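Local coordinates for protein YcaO (Methanopyrus kandleri, PDB 6CIB) that binds ATP-type nucleotides and magnesium ions and, as a YcaO-family enzyme, probably catalyses ATP-dependent backbone thioamidation of a peptide or protein, at residues V5-A13 / S238-R247; L153-L163 / L313-V324. All blocks are in the same frame, centred on the assembly; numbering follows the deposited sequence.

Contact 1: residues V5-A13 / S238-R247. With ADP (adenosine-5'-diphosphate), chain G.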
loop_
_atom_site.group_PDB
_atom_site.type_symbol
_atom_site.label_atom_id
_atom_site.label_comp_id
_atom_site.label_asym_id
_atom_site.label_seq_id
_atom_site.Cartn_x
_atom_site.Cartn_y
_atom_site.Cartn_z
ATOM N N VAL A 5 -5.173 17.468 9.608
ATOM C CA VAL A 5 -6.342 18.273 9.228
ATOM C C VAL A 5 -7.257 17.491 8.282
ATOM O O VAL A 5 -8.356 17.927 7.967
ATOM C CB VAL A 5 -5.948 19.645 8.607
ATOM C CG1 VAL A 5 -5.093 20.464 9.575
ATOM C CG2 VAL A 5 -5.237 19.475 7.265
ATOM N N TYR A 6 -6.784 16.332 7.832
ATOM C CA TYR A 6 -7.513 15.519 6.859
ATOM C C TYR A 6 -7.279 14.044 7.122
ATOM O O TYR A 6 -6.131 13.589 7.221
ATOM C CB TYR A 6 -7.107 15.923 5.432
ATOM C CG TYR A 6 -7.911 15.272 4.335
ATOM C CD1 TYR A 6 -9.135 15.801 3.923
ATOM C CD2 TYR A 6 -7.435 14.120 3.695
ATOM C CE1 TYR A 6 -9.866 15.197 2.902
ATOM C CE2 TYR A 6 -8.151 13.515 2.675
ATOM C CZ TYR A 6 -9.360 14.057 2.282
ATOM O OH TYR A 6 -10.054 13.442 1.270
ATOM N N ASP A 7 -8.370 13.296 7.255
ATOM C CA ASP A 7 -8.270 11.872 7.563
ATOM C C ASP A 7 -9.341 11.023 6.883
ATOM O O ASP A 7 -9.957 10.164 7.509
ATOM C CB ASP A 7 -8.210 11.639 9.086
ATOM C CG ASP A 7 -9.517 11.967 9.799
ATOM O OD1 ASP A 7 -10.384 12.689 9.246
ATOM O OD2 ASP A 7 -9.672 11.474 10.932
ATOM N N VAL A 8 -9.536 11.252 5.585
ATOM C CA VAL A 8 -10.496 10.484 4.801
ATOM C C VAL A 8 -9.774 9.240 4.214
ATOM O O VAL A 8 -9.887 8.141 4.775
ATOM C CB VAL A 8 -11.228 11.381 3.766
ATOM C CG1 VAL A 8 -12.284 10.604 2.998
ATOM C CG2 VAL A 8 -11.882 12.576 4.460
ATOM N N GLU A 9 -9.000 9.425 3.141
ATOM C CA GLU A 9 -8.243 8.338 2.505
ATOM C C GLU A 9 -6.933 8.017 3.215
ATOM O O GLU A 9 -6.416 6.916 3.071
ATOM C CB GLU A 9 -7.926 8.669 1.037
ATOM C CG GLU A 9 -9.136 8.767 0.129
ATOM C CD GLU A 9 -9.808 10.124 0.174
ATOM O OE1 GLU A 9 -9.349 11.021 0.919
ATOM O OE2 GLU A 9 -10.802 10.294 -0.547
ATOM N N GLY A 10 -6.389 8.995 3.941
ATOM C CA GLY A 10 -5.142 8.845 4.695
ATOM C C GLY A 10 -4.973 10.018 5.657
ATOM O O GLY A 10 -5.816 10.922 5.683
ATOM N N PHE A 11 -3.886 10.003 6.432
ATOM C CA PHE A 11 -3.613 11.023 7.455
ATOM C C PHE A 11 -2.704 12.113 6.899
ATOM O O PHE A 11 -1.528 11.878 6.610
ATOM C CB PHE A 11 -3.003 10.382 8.708
ATOM C CG PHE A 11 -3.836 9.278 9.289
ATOM C CD1 PHE A 11 -4.926 9.566 10.125
ATOM C CD2 PHE A 11 -3.540 7.942 9.004
ATOM C CE1 PHE A 11 -5.701 8.540 10.655
ATOM C CE2 PHE A 11 -4.303 6.918 9.535
ATOM C CZ PHE A 11 -5.381 7.212 10.364
ATOM N N ARG A 12 -3.271 13.305 6.745
ATOM C CA ARG A 12 -2.636 14.381 5.990
ATOM C C ARG A 12 -2.598 15.707 6.746
ATOM O O ARG A 12 -3.539 16.058 7.460
ATOM C CB ARG A 12 -3.329 14.564 4.627
ATOM C CG ARG A 12 -3.409 13.316 3.742
ATOM C CD ARG A 12 -2.025 12.816 3.321
ATOM N NE ARG A 12 -2.088 11.516 2.647
ATOM C CZ ARG A 12 -1.036 10.862 2.155
ATOM N NH1 ARG A 12 0.190 11.378 2.226
ATOM N NH2 ARG A 12 -1.211 9.683 1.573
ATOM N N ALA A 13 -1.497 16.431 6.569
ATOM C CA ALA A 13 -1.265 17.721 7.221
ATOM C C ALA A 13 -1.819 18.894 6.406
ATOM O O ALA A 13 -1.808 20.040 6.868
ATOM C CB ALA A 13 0.227 17.905 7.484
ATOM N N SER A 238 -5.577 0.747 8.500
ATOM C CA SER A 238 -5.600 1.971 9.303
ATOM C C SER A 238 -5.887 1.663 10.774
ATOM O O SER A 238 -6.567 0.672 11.064
ATOM C CB SER A 238 -6.678 2.912 8.787
ATOM O OG SER A 238 -6.691 4.115 9.530
ATOM N N PRO A 239 -5.376 2.505 11.700
ATOM C CA PRO A 239 -5.878 2.505 13.085
ATOM C C PRO A 239 -7.372 2.845 13.171
ATOM O O PRO A 239 -8.035 2.468 14.133
ATOM C CB PRO A 239 -5.040 3.598 13.770
ATOM C CG PRO A 239 -4.495 4.427 12.655
ATOM C CD PRO A 239 -4.240 3.435 11.553
ATOM N N ASP A 240 -7.880 3.549 12.161
ATOM C CA ASP A 240 -9.290 3.833 12.037
ATOM C C ASP A 240 -9.923 2.792 11.102
ATOM O O ASP A 240 -9.678 2.823 9.896
ATOM C CB ASP A 240 -9.478 5.268 11.515
ATOM C CG ASP A 240 -10.940 5.647 11.297
ATOM O OD1 ASP A 240 -11.852 4.803 11.467
ATOM O OD2 ASP A 240 -11.174 6.822 10.942
ATOM N N PRO A 241 -10.764 1.884 11.653
ATOM C CA PRO A 241 -11.362 0.827 10.817
ATOM C C PRO A 241 -12.222 1.353 9.655
ATOM O O PRO A 241 -12.297 0.702 8.608
ATOM C CB PRO A 241 -12.197 0.013 11.812
ATOM C CG PRO A 241 -12.463 0.940 12.957
ATOM C CD PRO A 241 -11.245 1.815 13.051
ATOM N N GLU A 242 -12.839 2.521 9.838
ATOM C CA GLU A 242 -13.612 3.185 8.781
ATOM C C GLU A 242 -12.749 3.573 7.573
ATOM O O GLU A 242 -13.201 3.455 6.447
ATOM C CB GLU A 242 -14.331 4.429 9.313
ATOM C CG GLU A 242 -15.562 4.152 10.167
ATOM C CD GLU A 242 -16.146 5.427 10.753
ATOM O OE1 GLU A 242 -16.796 6.198 10.015
ATOM O OE2 GLU A 242 -15.941 5.673 11.956
HETATM N N MSE A 243 -11.523 4.034 7.828
HETATM C CA MSE A 243 -10.553 4.374 6.775
HETATM C C MSE A 243 -10.101 3.129 6.062
HETATM O O MSE A 243 -9.967 3.135 4.838
HETATM C CB MSE A 243 -9.348 5.114 7.362
HETATM C CG MSE A 243 -8.369 5.543 6.265
HETATM SE SE MSE A 243 -6.681 6.214 7.019
HETATM C CE MSE A 243 -7.486 7.919 7.559
ATOM N N ALA A 244 -9.864 2.056 6.820
ATOM C CA ALA A 244 -9.480 0.758 6.247
ATOM C C ALA A 244 -10.526 0.220 5.263
ATOM O O ALA A 244 -10.166 -0.298 4.200
ATOM C CB ALA A 244 -9.202 -0.263 7.353
ATOM N N VAL A 245 -11.808 0.360 5.616
ATOM C CA VAL A 245 -12.926 -0.036 4.744
ATOM C C VAL A 245 -12.924 0.827 3.475
ATOM O O VAL A 245 -13.021 0.298 2.353
ATOM C CB VAL A 245 -14.295 0.103 5.464
ATOM C CG1 VAL A 245 -15.467 -0.167 4.523
ATOM C CG2 VAL A 245 -14.368 -0.836 6.654
ATOM N N LEU A 246 -12.823 2.147 3.667
ATOM C CA LEU A 246 -12.806 3.099 2.560
ATOM C C LEU A 246 -11.669 2.799 1.574
ATOM O O LEU A 246 -11.893 2.737 0.364
ATOM C CB LEU A 246 -12.725 4.550 3.068
ATOM C CG LEU A 246 -12.649 5.613 1.964
ATOM C CD1 LEU A 246 -13.935 5.654 1.140
ATOM C CD2 LEU A 246 -12.330 6.976 2.552
ATOM N N ARG A 247 -10.467 2.591 2.107
ATOM C CA ARG A 247 -9.305 2.262 1.282
ATOM C C ARG A 247 -9.507 1.018 0.424
ATOM O O ARG A 247 -9.184 1.036 -0.756
ATOM C CB ARG A 247 -8.065 2.104 2.146
ATOM C CG ARG A 247 -7.488 3.417 2.621
ATOM C CD ARG A 247 -6.422 3.180 3.675
ATOM N NE ARG A 247 -5.617 4.388 3.791
ATOM C CZ ARG A 247 -4.335 4.442 4.145
ATOM N NH1 ARG A 247 -3.646 3.338 4.457
ATOM N NH2 ARG A 247 -3.740 5.629 4.172
HETATM P PB ADP G . -1.930 4.017 -1.842
HETATM O O1B ADP G . -0.758 4.581 -1.065
HETATM O O2B ADP G . -2.657 2.884 -1.146
HETATM O O3B ADP G . -1.664 3.762 -3.307
HETATM P PA ADP G . -3.278 6.461 -2.639
HETATM O O1A ADP G . -4.201 7.308 -1.806
HETATM O O2A ADP G . -3.786 6.030 -3.989
HETATM O O3A ADP G . -3.034 5.184 -1.715
HETATM O "O5'" ADP G . -1.880 7.242 -2.779
HETATM C "C5'" ADP G . -0.911 7.086 -3.831
HETATM C "C4'" ADP G . 0.364 7.868 -3.464
HETATM O "O4'" ADP G . 0.052 9.259 -3.286
HETATM C "C3'" ADP G . 0.988 7.435 -2.134
HETATM O "O3'" ADP G . 2.412 7.653 -2.168
HETATM C "C2'" ADP G . 0.363 8.379 -1.124
HETATM O "O2'" ADP G . 1.142 8.509 0.062
HETATM C "C1'" ADP G . 0.269 9.673 -1.925
HETATM N N9 ADP G . -0.854 10.543 -1.511
HETATM C C8 ADP G . -2.160 10.229 -1.596
HETATM N N7 ADP G . -2.931 11.238 -1.132
HETATM C C5 ADP G . -2.117 12.233 -0.762
HETATM C C6 ADP G . -2.299 13.589 -0.194
HETATM N N6 ADP G . -3.542 14.067 0.055
HETATM N N1 ADP G . -1.183 14.314 0.064
HETATM C C2 ADP G . 0.064 13.842 -0.183
HETATM N N3 ADP G . 0.297 12.617 -0.706
HETATM C C4 ADP G . -0.740 11.780 -1.012
HETATM O O HOH W 1 -11.677 8.239 8.751
#
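R247 reaches the loop 5-13 side-on, giving both NE and NH2 to the carbonyl oxygen of E9. The NE bond to E9 O is short, 2.7 Å, and nearly straight (164°), whereas NH2 meets the same oxygen at 3.2 Å in the carbonyl plane, on a lone pair. Both bonds lie near the guanidinium plane and should limit the rotation of this group, which meets the loop edge-on.

Selenomethionine M243 runs out with CG anti to the backbone N (chi1 -177°) and then bends at SE, which lays CE over one face of the F11 ring, 3.7 Å from the centroid. This CH-pi contact comes with an oblique Met-aromatic approach of SE to the same ring. The tip of F11, CZ, also touches CG of P239 at 3.7 Å, with S238 OG at the ring edge. M243, L246 and R247 all come from the start of helix 241-260, where D240 is the N-cap and accepts from E242 N, after an ST turn at S238. One turn beyond M243, L246 CD2 packs on V8 CG1, 3.7 Å away.

On the loop side, Y6 OH donates to E9 OE1 on its syn lone pair, and E9 OE2 takes the backbone N of T66. V5 and Y6 face R12 in a classic beta bulge. R12 lies face-on against the ADP adenine, with NH2 bonded to O2' at 3.0 Å and NH1 salt-bridged to E156.

Contact 2: residues L153-L163 / L313-V324; sequences LREEAVIQGLL and LEKLTEELVERV. With ADP (adenosine-5'-diphosphate), chain G.
Helix 154-177, which carries E156 and Q160 of the nucleotide pocket, packs knobs-into-holes against helix 313-325. The two segments run in roughly the same direction, 32° apart, their axes approaching to 9.5 Å.

I159 is the knob from the first helix, seated among L313, L316, T317 and L320. Its two branches divide the work: CD1 meets L313 CD1 and L316 CD2, both at 3.8 Å, and also lies against T317 OG1, while CG2 turns to L320 CD1. In return T317 fits among R154, E155, V158 and I159, crossing I159 at about a right angle. Its methyl CG2 touches V158 CG1, and its hydroxyl OG1, beside the backbone N (chi1 -55°), donates to L313 O at 2.7 Å, which T317 N reaches from the opposite face. Further along, L162 CD2 lies against L320 and V321, and its CG abuts V324 CG2 at 3.9 Å. At the other end L313 CD2 touches both L153 CD1 (3.7 Å) and E156 CG.

Q160, on another side of the helix, sends NE2 to O1B of ADP at 2.7 Å in a nearly straight bond. Near the N-terminal ends of the two helices, E155 and E314 approach, OE2 to OE2 4.5 Å, where one water donates to both and E314 OE2 also bonds T2. With T317 OG1 spent within its own helix, the interface holds no direct hydrogen bonds, and the bridging water probably eases the repulsion between the two carboxylates.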
loop_
_atom_site.group_PDB
_atom_site.type_symbol
_atom_site.label_atom_id
_atom_site.label_comp_id
_atom_site.label_asym_id
_atom_site.label_seq_id
_atom_site.Cartn_x
_atom_site.Cartn_y
_atom_site.Cartn_z
ATOM N N LEU A 153 4.831 15.659 3.933
ATOM C CA LEU A 153 5.814 15.548 5.001
ATOM C C LEU A 153 6.286 14.120 5.095
ATOM O O LEU A 153 5.562 13.195 4.712
ATOM C CB LEU A 153 5.226 15.992 6.350
ATOM C CG LEU A 153 4.651 17.416 6.496
ATOM C CD1 LEU A 153 4.014 17.561 7.863
ATOM C CD2 LEU A 153 5.704 18.503 6.311
ATOM N N ARG A 154 7.493 13.940 5.623
ATOM C CA ARG A 154 8.063 12.610 5.774
ATOM C C ARG A 154 7.181 11.713 6.656
ATOM O O ARG A 154 7.030 10.528 6.355
ATOM C CB ARG A 154 9.548 12.681 6.199
ATOM C CG ARG A 154 9.882 12.598 7.678
ATOM C CD ARG A 154 10.430 11.221 8.023
ATOM N NE ARG A 154 11.046 11.175 9.350
ATOM C CZ ARG A 154 10.643 10.419 10.373
ATOM N NH1 ARG A 154 9.611 9.595 10.271
ATOM N NH2 ARG A 154 11.294 10.482 11.521
ATOM N N GLU A 155 6.551 12.298 7.687
ATOM C CA GLU A 155 5.635 11.563 8.578
ATOM C C GLU A 155 4.440 10.974 7.828
ATOM O O GLU A 155 4.076 9.825 8.076
ATOM C CB GLU A 155 5.138 12.423 9.743
ATOM C CG GLU A 155 6.182 12.680 10.828
ATOM C CD GLU A 155 7.066 13.881 10.537
ATOM O OE1 GLU A 155 7.000 14.458 9.422
ATOM O OE2 GLU A 155 7.837 14.261 11.438
ATOM N N GLU A 156 3.856 11.759 6.916
ATOM C CA GLU A 156 2.762 11.294 6.041
ATOM C C GLU A 156 3.164 10.041 5.278
ATOM O O GLU A 156 2.422 9.065 5.251
ATOM C CB GLU A 156 2.398 12.369 5.019
ATOM C CG GLU A 156 1.500 13.486 5.510
ATOM C CD GLU A 156 1.029 14.371 4.376
ATOM O OE1 GLU A 156 0.321 15.356 4.652
ATOM O OE2 GLU A 156 1.359 14.079 3.195
ATOM N N ALA A 157 4.341 10.095 4.652
ATOM C CA ALA A 157 4.894 8.995 3.858
ATOM C C ALA A 157 5.240 7.780 4.726
ATOM O O ALA A 157 4.961 6.644 4.338
ATOM C CB ALA A 157 6.114 9.482 3.080
ATOM N N VAL A 158 5.835 8.015 5.898
ATOM C CA VAL A 158 6.136 6.922 6.845
ATOM C C VAL A 158 4.871 6.187 7.291
ATOM O O VAL A 158 4.816 4.953 7.216
ATOM C CB VAL A 158 6.991 7.383 8.053
ATOM C CG1 VAL A 158 7.167 6.255 9.070
ATOM C CG2 VAL A 158 8.357 7.835 7.576
ATOM N N ILE A 159 3.857 6.939 7.713
ATOM C CA ILE A 159 2.558 6.361 8.109
ATOM C C ILE A 159 1.972 5.511 6.968
ATOM O O ILE A 159 1.613 4.353 7.189
ATOM C CB ILE A 159 1.547 7.449 8.566
ATOM C CG1 ILE A 159 1.998 8.073 9.897
ATOM C CG2 ILE A 159 0.129 6.878 8.686
ATOM C CD1 ILE A 159 1.415 9.443 10.175
ATOM N N GLN A 160 1.892 6.099 5.770
ATOM C CA GLN A 160 1.339 5.428 4.592
ATOM C C GLN A 160 2.114 4.149 4.238
ATOM O O GLN A 160 1.505 3.091 4.039
ATOM C CB GLN A 160 1.297 6.390 3.394
ATOM C CG GLN A 160 0.540 5.874 2.168
ATOM C CD GLN A 160 -0.969 6.073 2.263
ATOM O OE1 GLN A 160 -1.484 6.602 3.255
ATOM N NE2 GLN A 160 -1.687 5.656 1.221
ATOM N N GLY A 161 3.443 4.259 4.161
ATOM C CA GLY A 161 4.319 3.117 3.861
ATOM C C GLY A 161 4.233 1.973 4.856
ATOM O O GLY A 161 4.226 0.806 4.463
ATOM N N LEU A 162 4.157 2.321 6.144
ATOM C CA LEU A 162 4.079 1.333 7.231
ATOM C C LEU A 162 2.736 0.606 7.249
ATOM O O LEU A 162 2.700 -0.619 7.368
ATOM C CB LEU A 162 4.339 2.002 8.575
ATOM C CG LEU A 162 4.612 1.141 9.806
ATOM C CD1 LEU A 162 5.835 0.257 9.603
ATOM C CD2 LEU A 162 4.796 2.044 11.021
ATOM N N LEU A 163 1.647 1.365 7.124
ATOM C CA LEU A 163 0.312 0.792 6.982
ATOM C C LEU A 163 0.211 -0.166 5.797
ATOM O O LEU A 163 -0.380 -1.237 5.927
ATOM C CB LEU A 163 -0.770 1.889 6.933
ATOM C CG LEU A 163 -1.034 2.629 8.271
ATOM C CD1 LEU A 163 -2.041 3.755 8.091
ATOM C CD2 LEU A 163 -1.479 1.691 9.392
ATOM N N LEU A 313 0.496 14.255 13.693
ATOM C CA LEU A 313 1.195 13.399 12.753
ATOM C C LEU A 313 2.411 12.708 13.379
ATOM O O LEU A 313 2.653 11.525 13.117
ATOM C CB LEU A 313 1.605 14.237 11.542
ATOM C CG LEU A 313 1.615 13.646 10.138
ATOM C CD1 LEU A 313 0.281 13.032 9.726
ATOM C CD2 LEU A 313 2.019 14.756 9.175
ATOM N N GLU A 314 3.153 13.449 14.208
ATOM C CA GLU A 314 4.348 12.946 14.897
ATOM C C GLU A 314 4.035 11.814 15.871
ATOM O O GLU A 314 4.736 10.804 15.895
ATOM C CB GLU A 314 5.084 14.082 15.640
ATOM C CG GLU A 314 5.745 15.125 14.745
ATOM C CD GLU A 314 4.826 16.273 14.349
ATOM O OE1 GLU A 314 3.620 16.259 14.674
ATOM O OE2 GLU A 314 5.318 17.217 13.698
ATOM N N LYS A 315 2.986 12.011 16.668
ATOM C CA LYS A 315 2.492 11.044 17.655
ATOM C C LYS A 315 1.963 9.783 16.959
ATOM O O LYS A 315 2.252 8.656 17.387
ATOM C CB LYS A 315 1.383 11.707 18.500
ATOM C CG LYS A 315 0.618 10.805 19.464
ATOM C CD LYS A 315 1.098 10.974 20.894
ATOM C CE LYS A 315 -0.070 10.933 21.870
ATOM N NZ LYS A 315 0.338 11.368 23.238
ATOM N N LEU A 316 1.192 9.985 15.889
ATOM C CA LEU A 316 0.631 8.872 15.121
ATOM C C LEU A 316 1.731 7.987 14.552
ATOM O O LEU A 316 1.667 6.762 14.687
ATOM C CB LEU A 316 -0.328 9.365 14.022
ATOM C CG LEU A 316 -1.001 8.321 13.125
ATOM C CD1 LEU A 316 -1.826 7.326 13.930
ATOM C CD2 LEU A 316 -1.871 9.017 12.101
ATOM N N THR A 317 2.748 8.624 13.961
ATOM C CA THR A 317 3.945 7.950 13.435
ATOM C C THR A 317 4.637 7.119 14.525
ATOM O O THR A 317 4.894 5.936 14.331
ATOM C CB THR A 317 4.951 8.964 12.832
ATOM O OG1 THR A 317 4.298 9.768 11.846
ATOM C CG2 THR A 317 6.147 8.253 12.190
ATOM N N GLU A 318 4.934 7.760 15.654
ATOM C CA GLU A 318 5.569 7.113 16.800
ATOM C C GLU A 318 4.765 5.894 17.281
ATOM O O GLU A 318 5.314 4.808 17.420
ATOM C CB GLU A 318 5.751 8.141 17.925
ATOM C CG GLU A 318 6.602 7.683 19.104
ATOM C CD GLU A 318 6.512 8.635 20.291
ATOM O OE1 GLU A 318 6.856 9.834 20.139
ATOM O OE2 GLU A 318 6.089 8.181 21.378
ATOM N N GLU A 319 3.463 6.082 17.497
ATOM C CA GLU A 319 2.586 5.005 17.970
ATOM C C GLU A 319 2.477 3.829 16.997
ATOM O O GLU A 319 2.527 2.673 17.423
ATOM C CB GLU A 319 1.210 5.548 18.352
ATOM C CG GLU A 319 1.236 6.371 19.640
ATOM C CD GLU A 319 -0.141 6.743 20.155
ATOM O OE1 GLU A 319 -1.128 6.051 19.824
ATOM O OE2 GLU A 319 -0.234 7.731 20.911
ATOM N N LEU A 320 2.364 4.124 15.698
ATOM C CA LEU A 320 2.358 3.076 14.673
ATOM C C LEU A 320 3.660 2.294 14.640
ATOM O O LEU A 320 3.630 1.069 14.600
ATOM C CB LEU A 320 2.002 3.636 13.289
ATOM C CG LEU A 320 0.534 4.035 13.099
ATOM C CD1 LEU A 320 0.344 4.752 11.771
ATOM C CD2 LEU A 320 -0.405 2.843 13.211
ATOM N N VAL A 321 4.791 3.004 14.693
ATOM C CA VAL A 321 6.127 2.373 14.703
ATOM C C VAL A 321 6.285 1.439 15.921
ATOM O O VAL A 321 6.749 0.295 15.790
ATOM C CB VAL A 321 7.260 3.428 14.646
ATOM C CG1 VAL A 321 8.619 2.817 14.979
ATOM C CG2 VAL A 321 7.316 4.088 13.273
ATOM N N GLU A 322 5.870 1.932 17.086
ATOM C CA GLU A 322 5.925 1.165 18.334
ATOM C C GLU A 322 5.165 -0.163 18.221
ATOM O O GLU A 322 5.714 -1.219 18.554
ATOM C CB GLU A 322 5.396 2.008 19.498
ATOM C CG GLU A 322 6.372 3.082 19.978
ATOM C CD GLU A 322 5.806 3.970 21.082
ATOM O OE1 GLU A 322 4.566 4.020 21.252
ATOM O OE2 GLU A 322 6.605 4.633 21.779
ATOM N N ARG A 323 3.933 -0.099 17.702
ATOM C CA ARG A 323 3.070 -1.277 17.550
ATOM C C ARG A 323 3.629 -2.311 16.579
ATOM O O ARG A 323 3.557 -3.508 16.845
ATOM C CB ARG A 323 1.639 -0.885 17.158
ATOM C CG ARG A 323 0.913 0.006 18.167
ATOM C CD ARG A 323 0.433 -0.739 19.405
ATOM N NE ARG A 323 -0.242 0.160 20.343
ATOM C CZ ARG A 323 -1.065 -0.226 21.321
ATOM N NH1 ARG A 323 -1.347 -1.515 21.519
ATOM N NH2 ARG A 323 -1.618 0.689 22.110
ATOM N N VAL A 324 4.205 -1.843 15.472
ATOM C CA VAL A 324 4.886 -2.729 14.523
ATOM C C VAL A 324 6.166 -3.327 15.123
ATOM O O VAL A 324 6.434 -4.519 14.938
ATOM C CB VAL A 324 5.161 -2.054 13.155
ATOM C CG1 VAL A 324 5.790 -3.049 12.189
ATOM C CG2 VAL A 324 3.868 -1.525 12.548
HETATM P PB ADP G . -1.930 4.017 -1.842
HETATM O O1B ADP G . -0.758 4.581 -1.065
HETATM O O2B ADP G . -2.657 2.884 -1.146
HETATM O O3B ADP G . -1.664 3.762 -3.307
HETATM P PA ADP G . -3.278 6.461 -2.639
HETATM O O1A ADP G . -4.201 7.308 -1.806
HETATM O O2A ADP G . -3.786 6.030 -3.989
HETATM O O3A ADP G . -3.034 5.184 -1.715
HETATM O "O5'" ADP G . -1.880 7.242 -2.779
HETATM C "C5'" ADP G . -0.911 7.086 -3.831
HETATM C "C4'" ADP G . 0.364 7.868 -3.464
HETATM O "O4'" ADP G . 0.052 9.259 -3.286
HETATM C "C3'" ADP G . 0.988 7.435 -2.134
HETATM O "O3'" ADP G . 2.412 7.653 -2.168
HETATM C "C2'" ADP G . 0.363 8.379 -1.124
HETATM O "O2'" ADP G . 1.142 8.509 0.062
HETATM C "C1'" ADP G . 0.269 9.673 -1.925
HETATM N N9 ADP G . -0.854 10.543 -1.511
HETATM C C8 ADP G . -2.160 10.229 -1.596
HETATM N N7 ADP G . -2.931 11.238 -1.132
HETATM C C5 ADP G . -2.117 12.233 -0.762
HETATM C C6 ADP G . -2.299 13.589 -0.194
HETATM N N6 ADP G . -3.542 14.067 0.055
HETATM N N1 ADP G . -1.183 14.314 0.064
HETATM C C2 ADP G . 0.064 13.842 -0.183
HETATM N N3 ADP G . 0.297 12.617 -0.706
HETATM C C4 ADP G . -0.740 11.780 -1.012
HETATM O O HOH W 2 7.500 16.997 12.161
#

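From the N terminus the chain first passes through loop 5-13, then segment 153-163, at the start of helix 154-177, then 238-247 and finally 313-324. Contact 1 closes a loop of 224 residues on the start of helix 241-260, and contact 2 one of 149 residues between two helices. Their segments alternate, so the two closures cross and neither nests in the other. Their centres lie about 13 Å apart, and the contacts also meet directly: A13 N lies 2.9 Å from E156 OE1, and F11 packs on L316. Together they join the N-terminal loop to three helices, with loop 5-13 and helix 154-177 both touching the same ADP.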